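Long-range contacts in mandelate racemase (Bordetella bronchiseptica, PDB 3H12), which probably catalyses a metal-assisted reaction on a carboxylate substrate, as its relatives in the enolase superfamily do, though its own substrate is not established: residues 138-143 / 350-355; 198-203 / 221-226; 249-254 / 273-278. All coordinates share one frame; numbering follows the deposited sequence.

Interaction 1 (138-143 / 350-355); sequences GVRAYA and NGLVQP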
loop_
_atom_site.group_PDB
_atom_site.type_symbol
_atom_site.label_atom_id
_atom_site.label_comp_id
_atom_site.label_asym_id
_atom_site.label_seq_id
_atom_site.Cartn_x
_atom_site.Cartn_y
_atom_site.Cartn_z
ATOM N N GLY A 138 17.788 30.696 -24.441
ATOM C CA GLY A 138 16.428 31.089 -24.818
ATOM C C GLY A 138 15.539 29.949 -24.415
ATOM O O GLY A 138 15.959 28.896 -23.938
ATOM N N VAL A 139 14.249 30.190 -24.727
ATOM C CA VAL A 139 13.197 29.313 -24.277
ATOM C C VAL A 139 12.495 28.647 -25.472
ATOM O O VAL A 139 11.849 29.296 -26.291
ATOM C CB VAL A 139 12.158 30.177 -23.508
ATOM C CG1 VAL A 139 10.936 29.244 -23.108
ATOM C CG2 VAL A 139 12.788 30.489 -22.094
ATOM N N ARG A 140 12.569 27.314 -25.495
ATOM C CA ARG A 140 11.983 26.553 -26.654
ATOM C C ARG A 140 10.478 26.639 -26.604
ATOM O O ARG A 140 9.833 26.364 -25.556
ATOM C CB ARG A 140 12.429 25.094 -26.576
ATOM C CG ARG A 140 11.882 24.295 -27.828
ATOM C CD ARG A 140 11.244 23.005 -27.435
ATOM N NE ARG A 140 11.374 22.179 -28.687
ATOM C CZ ARG A 140 11.878 20.967 -28.638
ATOM N NH1 ARG A 140 12.173 20.443 -27.366
ATOM N NH2 ARG A 140 11.927 20.246 -29.793
ATOM N N ALA A 141 9.838 27.166 -27.712
ATOM C CA ALA A 141 8.385 27.384 -27.747
ATOM C C ALA A 141 7.661 26.329 -28.596
ATOM O O ALA A 141 8.294 25.734 -29.485
ATOM C CB ALA A 141 8.110 28.796 -28.398
ATOM N N TYR A 142 6.343 26.181 -28.387
ATOM C CA TYR A 142 5.600 25.376 -29.331
ATOM C C TYR A 142 4.465 26.203 -29.833
ATOM O O TYR A 142 3.909 27.074 -29.117
ATOM C CB TYR A 142 5.071 24.052 -28.716
ATOM C CG TYR A 142 4.015 24.196 -27.659
ATOM C CD1 TYR A 142 2.631 24.092 -27.950
ATOM C CD2 TYR A 142 4.368 24.212 -26.295
ATOM C CE1 TYR A 142 1.655 24.147 -26.927
ATOM C CE2 TYR A 142 3.363 24.194 -25.251
ATOM C CZ TYR A 142 2.045 24.178 -25.601
ATOM O OH TYR A 142 1.027 24.123 -24.677
ATOM N N ALA A 143 4.021 25.872 -31.053
ATOM C CA ALA A 143 2.909 26.617 -31.673
ATOM C C ALA A 143 1.579 25.986 -31.129
ATOM O O ALA A 143 1.294 24.812 -31.313
ATOM C CB ALA A 143 2.978 26.359 -33.223
ATOM N N ASN A 350 16.085 30.135 -33.890
ATOM C CA ASN A 350 16.440 28.758 -33.620
ATOM C C ASN A 350 15.431 28.055 -32.738
ATOM O O ASN A 350 15.767 27.143 -31.956
ATOM C CB ASN A 350 17.838 28.623 -33.019
ATOM C CG ASN A 350 18.856 29.337 -33.863
ATOM O OD1 ASN A 350 18.795 29.249 -35.077
ATOM N ND2 ASN A 350 19.716 30.127 -33.252
ATOM N N GLY A 351 14.148 28.436 -32.959
ATOM C CA GLY A 351 13.111 27.696 -32.175
ATOM C C GLY A 351 12.877 28.247 -30.779
ATOM O O GLY A 351 11.993 27.742 -30.060
ATOM N N LEU A 352 13.636 29.274 -30.415
ATOM C CA LEU A 352 13.588 29.762 -28.997
ATOM C C LEU A 352 12.988 31.193 -29.005
ATOM O O LEU A 352 13.236 32.007 -29.947
ATOM C CB LEU A 352 15.030 29.940 -28.420
ATOM C CG LEU A 352 15.811 28.660 -28.565
ATOM C CD1 LEU A 352 17.251 28.829 -27.801
ATOM C CD2 LEU A 352 15.122 27.395 -28.033
ATOM N N VAL A 353 12.329 31.583 -27.910
ATOM C CA VAL A 353 11.973 32.993 -27.617
ATOM C C VAL A 353 12.793 33.476 -26.417
ATOM O O VAL A 353 13.413 32.670 -25.722
ATOM C CB VAL A 353 10.433 33.171 -27.305
ATOM C CG1 VAL A 353 9.559 32.721 -28.626
ATOM C CG2 VAL A 353 9.943 32.280 -26.094
ATOM N N GLN A 354 12.799 34.805 -26.221
ATOM C CA GLN A 354 13.513 35.459 -25.108
ATOM C C GLN A 354 12.520 36.227 -24.297
ATOM O O GLN A 354 11.611 36.843 -24.872
ATOM C CB GLN A 354 14.545 36.455 -25.661
ATOM C CG GLN A 354 15.489 35.962 -26.698
ATOM C CD GLN A 354 16.445 34.881 -26.136
ATOM O OE1 GLN A 354 16.725 34.840 -24.932
ATOM N NE2 GLN A 354 16.880 33.962 -26.992
ATOM N N PRO A 355 12.634 36.260 -22.977
ATOM C CA PRO A 355 11.737 37.015 -22.159
ATOM C C PRO A 355 11.951 38.545 -22.465
ATOM O O PRO A 355 13.049 38.917 -22.914
ATOM C CB PRO A 355 12.266 36.741 -20.693
ATOM C CG PRO A 355 13.565 36.142 -20.850
ATOM C CD PRO A 355 13.702 35.569 -22.197
HETATM O O HOH W 1 10.482 25.823 -31.026
#
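Val139 and Val353 form the tightly packed part of this contact, an antiparallel hydrogen-bonded pair. Val139 N donates to Val353 O at 2.8 Å, in the plane of that carbonyl. The return bond, Val353 N to Val139 O, is equally short at 2.8 Å, but its donor is tilted 34° from the carbonyl plane. The valines lie on the same face. Val353 CG1 stands anti to its own carbonyl carbon (chi1 -62°) and reaches Ala141 CB at 4.2 Å; CG2, between the N and the carbonyl carbon, lies on Val139 O and CB. Across the opposite face Leu352 straddles the facing strand: CD2 rests 3.5 Å from Arg140 CA, while CD1 sits 3.8 Å from Gly138 CA. Gly138, with phi at 154°, meets it with bare backbone, and the Gln354 amide also settles beside it, held by a bond from NE2 to Arg137 O.

Toward Gly351 the pairing slackens. Ala141 N still reaches Gly351 O, but at 3.2 Å, and beyond this a water takes over, donating to Ala141 O at 2.7 Å and to Gly351 O. Arg140 brings its CA and CG near Gly351 O, while its NE goes off to Thr168 OG1.

The short strand 352-353 thus runs antiparallel along the first strand of the barrel domain, 139-146, whose other partners, 169-173 and 328-331, are parallel to it. Helix 309-321 covers the valine face through Leu316, which touches both Val139 and Val353, and Pro355 continues along it to Ala320.

Interaction 2 (198-203 / 221-226); sequences ILVDAN and AGCYWF. With NA (sodium ion), chain C.
Leu199 lies against Trp225 as a methyl on an indole: CD2 stands over one face of the six-membered ring, 3.8 Å from its centroid and 29° off the normal, in a CH-pi contact. It is offset toward the rim, nearest CZ2 at 3.4 Å. Trp225 holds CG between its backbone N and carbonyl carbon (chi1 75°), which swings the indole back over Leu199 and sets its edge in plane with Val200 O. The other leucine methyl, CD1, reaches Tyr224 CB at 3.8 Å, the two side chains lying alongside and pointing the same way.

On the reverse face Val200 divides its branches: CG2 meets Cys223 SG at 3.9 Å, while CG1 approaches Phe226 CD1, the two side chains crossing at a slant. Ala202 CB meets the same phenyl ring at CE1. Between the faces run two backbone bonds, Tyr224 N to Ile198 O at 2.8 Å and Val200 N to Trp225 O at 3.0 Å; the intervening Trp225 N is buried without a partner.

At the strand's end Asp201 turns its carboxylate to the sodium ion, bound by OD2 at 2.5 Å. OD1 accepts from Asn203 N at 2.9 Å in an Asx turn, helping to fix the carboxylate's rotation; Glu227 and Glu254 are the other protein ligands.

This is a right-handed beta-alpha-beta unit of the barrel. Helix 208-220, ended by a Schellman motif at Gly222, packs through Leu218 on Val200, Cys223 and Phe226; helix 178-192 covers Ile198, and strand 169-173 flanks 197-201 on its other edge.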
loop_
_atom_site.group_PDB
_atom_site.type_symbol
_atom_site.label_atom_id
_atom_site.label_comp_id
_atom_site.label_asym_id
_atom_site.label_seq_id
_atom_site.Cartn_x
_atom_site.Cartn_y
_atom_site.Cartn_z
ATOM N N ILE A 198 5.412 16.665 -31.156
ATOM C CA ILE A 198 3.996 16.774 -31.382
ATOM C C ILE A 198 3.294 16.569 -30.021
ATOM O O ILE A 198 3.528 15.509 -29.358
ATOM C CB ILE A 198 3.499 15.783 -32.414
ATOM C CG1 ILE A 198 4.205 16.059 -33.774
ATOM C CG2 ILE A 198 1.920 15.855 -32.506
ATOM C CD1 ILE A 198 3.788 14.973 -34.839
ATOM N N LEU A 199 2.588 17.602 -29.564
ATOM C CA LEU A 199 1.827 17.586 -28.279
ATOM C C LEU A 199 0.390 17.349 -28.640
ATOM O O LEU A 199 -0.052 17.794 -29.727
ATOM C CB LEU A 199 1.975 18.936 -27.633
ATOM C CG LEU A 199 3.396 19.200 -26.965
ATOM C CD1 LEU A 199 4.561 19.056 -27.883
ATOM C CD2 LEU A 199 3.218 20.639 -26.449
ATOM N N VAL A 200 -0.383 16.718 -27.741
ATOM C CA VAL A 200 -1.820 16.466 -27.999
ATOM C C VAL A 200 -2.561 16.962 -26.819
ATOM O O VAL A 200 -2.120 16.807 -25.641
ATOM C CB VAL A 200 -2.011 14.882 -28.162
ATOM C CG1 VAL A 200 -3.467 14.459 -28.165
ATOM C CG2 VAL A 200 -1.363 14.585 -29.553
ATOM N N ASP A 201 -3.749 17.563 -27.044
ATOM C CA ASP A 201 -4.532 18.195 -25.922
ATOM C C ASP A 201 -6.007 17.861 -26.173
ATOM O O ASP A 201 -6.601 18.223 -27.220
ATOM C CB ASP A 201 -4.281 19.702 -26.002
ATOM C CG ASP A 201 -5.071 20.481 -24.938
ATOM O OD1 ASP A 201 -5.929 19.893 -24.185
ATOM O OD2 ASP A 201 -4.772 21.711 -24.871
ATOM N N ALA A 202 -6.614 17.087 -25.251
ATOM C CA ALA A 202 -8.047 16.705 -25.426
ATOM C C ALA A 202 -9.009 17.557 -24.692
ATOM O O ALA A 202 -10.241 17.332 -24.773
ATOM C CB ALA A 202 -8.189 15.223 -24.867
ATOM N N ASN A 203 -8.522 18.626 -23.979
ATOM C CA ASN A 203 -9.425 19.559 -23.258
ATOM C C ASN A 203 -10.535 18.796 -22.493
ATOM O O ASN A 203 -11.719 19.189 -22.438
ATOM C CB ASN A 203 -10.160 20.584 -24.255
ATOM C CG ASN A 203 -9.200 21.657 -24.716
ATOM O OD1 ASN A 203 -8.644 21.543 -25.803
ATOM N ND2 ASN A 203 -8.986 22.686 -23.872
ATOM N N ALA A 221 3.006 7.275 -32.145
ATOM C CA ALA A 221 3.437 8.496 -32.869
ATOM C C ALA A 221 4.497 9.307 -32.131
ATOM O O ALA A 221 4.934 10.332 -32.637
ATOM C CB ALA A 221 2.210 9.411 -33.142
ATOM N N GLY A 222 5.002 8.769 -31.019
ATOM C CA GLY A 222 6.157 9.419 -30.350
ATOM C C GLY A 222 5.774 10.799 -29.814
ATOM O O GLY A 222 6.594 11.704 -29.734
ATOM N N CYS A 223 4.514 10.971 -29.361
ATOM C CA CYS A 223 4.063 12.313 -28.922
ATOM C C CYS A 223 4.710 12.731 -27.581
ATOM O O CYS A 223 5.041 11.895 -26.720
ATOM C CB CYS A 223 2.548 12.364 -28.727
ATOM S SG CYS A 223 1.709 12.253 -30.301
ATOM N N TYR A 224 4.928 14.048 -27.419
ATOM C CA TYR A 224 5.637 14.514 -26.217
ATOM C C TYR A 224 4.746 14.494 -24.974
ATOM O O TYR A 224 5.268 14.069 -23.884
ATOM C CB TYR A 224 6.139 15.910 -26.547
ATOM C CG TYR A 224 7.066 16.499 -25.454
ATOM C CD1 TYR A 224 8.385 16.206 -25.484
ATOM C CD2 TYR A 224 6.542 17.351 -24.477
ATOM C CE1 TYR A 224 9.242 16.745 -24.535
ATOM C CE2 TYR A 224 7.355 17.972 -23.515
ATOM C CZ TYR A 224 8.725 17.604 -23.559
ATOM O OH TYR A 224 9.534 18.157 -22.590
ATOM N N TRP A 225 3.481 14.925 -25.104
ATOM C CA TRP A 225 2.600 14.865 -23.926
ATOM C C TRP A 225 1.159 14.740 -24.401
ATOM O O TRP A 225 0.845 15.003 -25.583
ATOM C CB TRP A 225 2.828 16.027 -22.907
ATOM C CG TRP A 225 2.293 17.405 -23.290
ATOM C CD1 TRP A 225 1.078 17.775 -23.874
ATOM C CD2 TRP A 225 2.933 18.630 -22.959
ATOM N NE1 TRP A 225 0.958 19.193 -23.940
ATOM C CE2 TRP A 225 2.064 19.714 -23.328
ATOM C CE3 TRP A 225 4.135 18.895 -22.337
ATOM C CZ2 TRP A 225 2.444 21.083 -23.153
ATOM C CZ3 TRP A 225 4.484 20.226 -22.092
ATOM C CH2 TRP A 225 3.635 21.287 -22.513
ATOM N N PHE A 226 0.319 14.315 -23.449
ATOM C CA PHE A 226 -1.149 14.174 -23.603
ATOM C C PHE A 226 -1.714 15.013 -22.508
ATOM O O PHE A 226 -1.594 14.737 -21.292
ATOM C CB PHE A 226 -1.403 12.662 -23.339
ATOM C CG PHE A 226 -2.802 12.194 -23.666
ATOM C CD1 PHE A 226 -3.715 13.035 -24.273
ATOM C CD2 PHE A 226 -3.186 10.902 -23.362
ATOM C CE1 PHE A 226 -4.999 12.563 -24.643
ATOM C CE2 PHE A 226 -4.517 10.391 -23.692
ATOM C CZ PHE A 226 -5.406 11.244 -24.315
HETATM NA NA NA C . -4.839 23.232 -22.936
HETATM O O HOH W 2 6.882 14.395 -30.026
HETATM O O HOH W 3 -6.394 21.629 -22.299
HETATM O O HOH W 4 -6.749 24.446 -23.589
HETATM O O HOH W 5 -3.719 25.104 -24.158
#

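Interaction 3 (249-254 / 273-278); sequences RIATGE and VLQADA. With NA (sodium ion), chain C.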
loop_
_atom_site.group_PDB
_atom_site.type_symbol
_atom_site.label_atom_id
_atom_site.label_comp_id
_atom_site.label_asym_id
_atom_site.label_seq_id
_atom_site.Cartn_x
_atom_site.Cartn_y
_atom_site.Cartn_z
ATOM N N ARG A 249 4.217 11.960 -21.851
ATOM C CA ARG A 249 4.000 12.572 -20.548
ATOM C C ARG A 249 2.524 12.844 -20.369
ATOM O O ARG A 249 1.821 13.317 -21.334
ATOM C CB ARG A 249 4.760 13.956 -20.499
ATOM C CG ARG A 249 6.240 13.713 -20.547
ATOM C CD ARG A 249 6.870 15.031 -21.098
ATOM N NE ARG A 249 8.326 14.875 -21.209
ATOM C CZ ARG A 249 8.870 14.246 -22.254
ATOM N NH1 ARG A 249 8.162 13.672 -23.256
ATOM N NH2 ARG A 249 10.253 14.056 -22.260
ATOM N N ILE A 250 1.973 12.576 -19.157
ATOM C CA ILE A 250 0.586 13.026 -18.866
ATOM C C ILE A 250 0.684 14.462 -18.291
ATOM O O ILE A 250 1.339 14.715 -17.272
ATOM C CB ILE A 250 -0.059 12.005 -17.856
ATOM C CG1 ILE A 250 -0.004 10.597 -18.384
ATOM C CG2 ILE A 250 -1.484 12.497 -17.529
ATOM C CD1 ILE A 250 -0.534 10.425 -19.851
ATOM N N ALA A 251 -0.054 15.391 -18.925
ATOM C CA ALA A 251 0.067 16.810 -18.563
ATOM C C ALA A 251 -1.306 17.378 -18.264
ATOM O O ALA A 251 -2.268 17.028 -18.905
ATOM C CB ALA A 251 0.661 17.604 -19.801
ATOM N N THR A 252 -1.455 18.170 -17.203
ATOM C CA THR A 252 -2.678 18.916 -17.021
ATOM C C THR A 252 -2.301 20.105 -16.124
ATOM O O THR A 252 -1.266 20.131 -15.458
ATOM C CB THR A 252 -3.747 17.957 -16.389
ATOM O OG1 THR A 252 -4.961 18.749 -16.325
ATOM C CG2 THR A 252 -3.390 17.548 -14.944
ATOM N N GLY A 253 -3.165 21.133 -16.158
ATOM C CA GLY A 253 -3.038 22.131 -15.074
ATOM C C GLY A 253 -3.725 23.498 -15.394
ATOM O O GLY A 253 -3.848 24.248 -14.413
ATOM N N GLU A 254 -4.088 23.763 -16.657
ATOM C CA GLU A 254 -4.740 25.061 -16.843
ATOM C C GLU A 254 -6.003 25.249 -16.036
ATOM O O GLU A 254 -6.395 26.406 -15.731
ATOM C CB GLU A 254 -4.954 25.298 -18.313
ATOM C CG GLU A 254 -6.059 24.481 -18.818
ATOM C CD GLU A 254 -6.061 24.583 -20.378
ATOM O OE1 GLU A 254 -6.961 25.144 -20.994
ATOM O OE2 GLU A 254 -5.090 24.034 -20.890
ATOM N N VAL A 273 3.677 16.325 -16.171
ATOM C CA VAL A 273 3.927 17.773 -16.502
ATOM C C VAL A 273 2.853 18.588 -15.846
ATOM O O VAL A 273 1.646 18.403 -16.152
ATOM C CB VAL A 273 3.857 17.988 -18.055
ATOM C CG1 VAL A 273 3.875 19.483 -18.424
ATOM C CG2 VAL A 273 5.026 17.258 -18.746
ATOM N N LEU A 274 3.261 19.417 -14.892
ATOM C CA LEU A 274 2.289 20.343 -14.245
ATOM C C LEU A 274 2.212 21.624 -15.112
ATOM O O LEU A 274 3.226 22.171 -15.516
ATOM C CB LEU A 274 2.898 20.758 -12.875
ATOM C CG LEU A 274 2.863 19.686 -11.798
ATOM C CD1 LEU A 274 3.857 18.463 -12.046
ATOM C CD2 LEU A 274 3.254 20.398 -10.488
ATOM N N GLN A 275 0.978 22.000 -15.423
ATOM C CA GLN A 275 0.784 23.147 -16.389
ATOM C C GLN A 275 0.165 24.344 -15.694
ATOM O O GLN A 275 -0.416 25.201 -16.386
ATOM C CB GLN A 275 -0.090 22.672 -17.553
ATOM C CG GLN A 275 0.579 21.526 -18.322
ATOM C CD GLN A 275 -0.178 21.249 -19.543
ATOM O OE1 GLN A 275 -1.330 20.747 -19.440
ATOM N NE2 GLN A 275 0.449 21.422 -20.735
ATOM N N ALA A 276 0.388 24.458 -14.357
ATOM C CA ALA A 276 -0.150 25.658 -13.654
ATOM C C ALA A 276 0.380 26.950 -14.412
ATOM O O ALA A 276 1.577 27.140 -14.638
ATOM C CB ALA A 276 0.526 25.672 -12.223
ATOM N N ASP A 277 -0.657 27.819 -14.681
ATOM C CA ASP A 277 -0.395 29.082 -15.401
ATOM C C ASP A 277 -0.258 30.156 -14.309
ATOM O O ASP A 277 -1.158 30.270 -13.459
ATOM C CB ASP A 277 -1.676 29.261 -16.292
ATOM C CG ASP A 277 -1.691 30.532 -17.097
ATOM O OD1 ASP A 277 -0.991 31.496 -16.764
ATOM O OD2 ASP A 277 -2.474 30.501 -18.124
ATOM N N ALA A 278 0.802 30.969 -14.393
ATOM C CA ALA A 278 0.947 31.979 -13.392
ATOM C C ALA A 278 -0.277 32.936 -13.353
ATOM O O ALA A 278 -0.529 33.555 -12.276
ATOM C CB ALA A 278 2.190 32.833 -13.709
HETATM NA NA NA C . -4.839 23.232 -22.936
HETATM O O HOH W 6 -3.343 27.015 -14.219
HETATM O O HOH W 7 -3.683 22.303 -19.044
HETATM O O HOH W 4 -6.749 24.446 -23.589
HETATM O O HOH W 5 -3.719 25.104 -24.158
HETATM O O HOH W 3 -6.394 21.629 -22.299
#
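Gly253 passes Gln275 with the two CA atoms only 4.2 Å apart, just where regular pairing ends, and its backbone (phi 162°) turns in a way that glycine alone adopts easily. The Gln275 chain fits closely along this bend: CB and CG lie on the Thr252 carbonyl, and OE1 comes within 3.3 Å of Thr252 CA. A water fills the corner between the chains, accepting from Glu254 N at 2.8 Å and lying within donating distance of Gln275 OE1 and Glu254 OE2. It therefore links the glutamine to the metal ligand next to it. Gln275 NE2 binds Glu227 OE1, so this one amide addresses the surroundings of two sodium ligands.

Glu254 OE2 binds the sodium ion at 2.2 Å, and OE1 takes a bond from a metal-bound water. With CG between the backbone N and the carbonyl carbon (chi1 75°), the chain then runs extended to the ion. Carboxylates carried at the C-terminal ends of successive barrel strands, here Asp201, Glu227 and Glu254, are the metal-binding hallmark of the enolase superfamily.

Earlier in the strands the pairing is parallel and ordinary. Val273 N donates to Ile250 O at 3.0 Å, and Thr252 N to Val273 O at a longer 3.3 Å. The last bond, Gln275 N to Thr252 O, comes from above the carbonyl plane as the strands end. On the face shared with Trp225, Ala251 CB packs against Val273 CB at 3.7 Å, and Val273 CG2 nestles between CB and CD of Arg249, whose NH1 is held by Tyr224 O. Facing the other way, Thr252 meets Tyr265 and Leu274 meets Phe262, both from helix 258-267, while Leu274 also touches Ile290 and Ala294 of helix 284-296.

Overall arrangement
From the N terminus, 138-143 comes first, but interaction 1 closes only when 350-355 returns some 200 residues later, so its loop encloses the other two. Inside it, interaction 2 closes a short loop over helix 208-220, and interaction 3 follows in series over helix 258-267; none cross. Interactions 2 and 3 join neighbouring strands: Phe226 N and Arg249 O are probably hydrogen-bonded, and both contacts deliver a ligand to the same sodium ion, sharing three of its waters. Interaction 1 touches interaction 2 inside the barrel, through Tyr142 on Leu199 and Trp225, but stays about 5 Å from interaction 3 between nearest atoms.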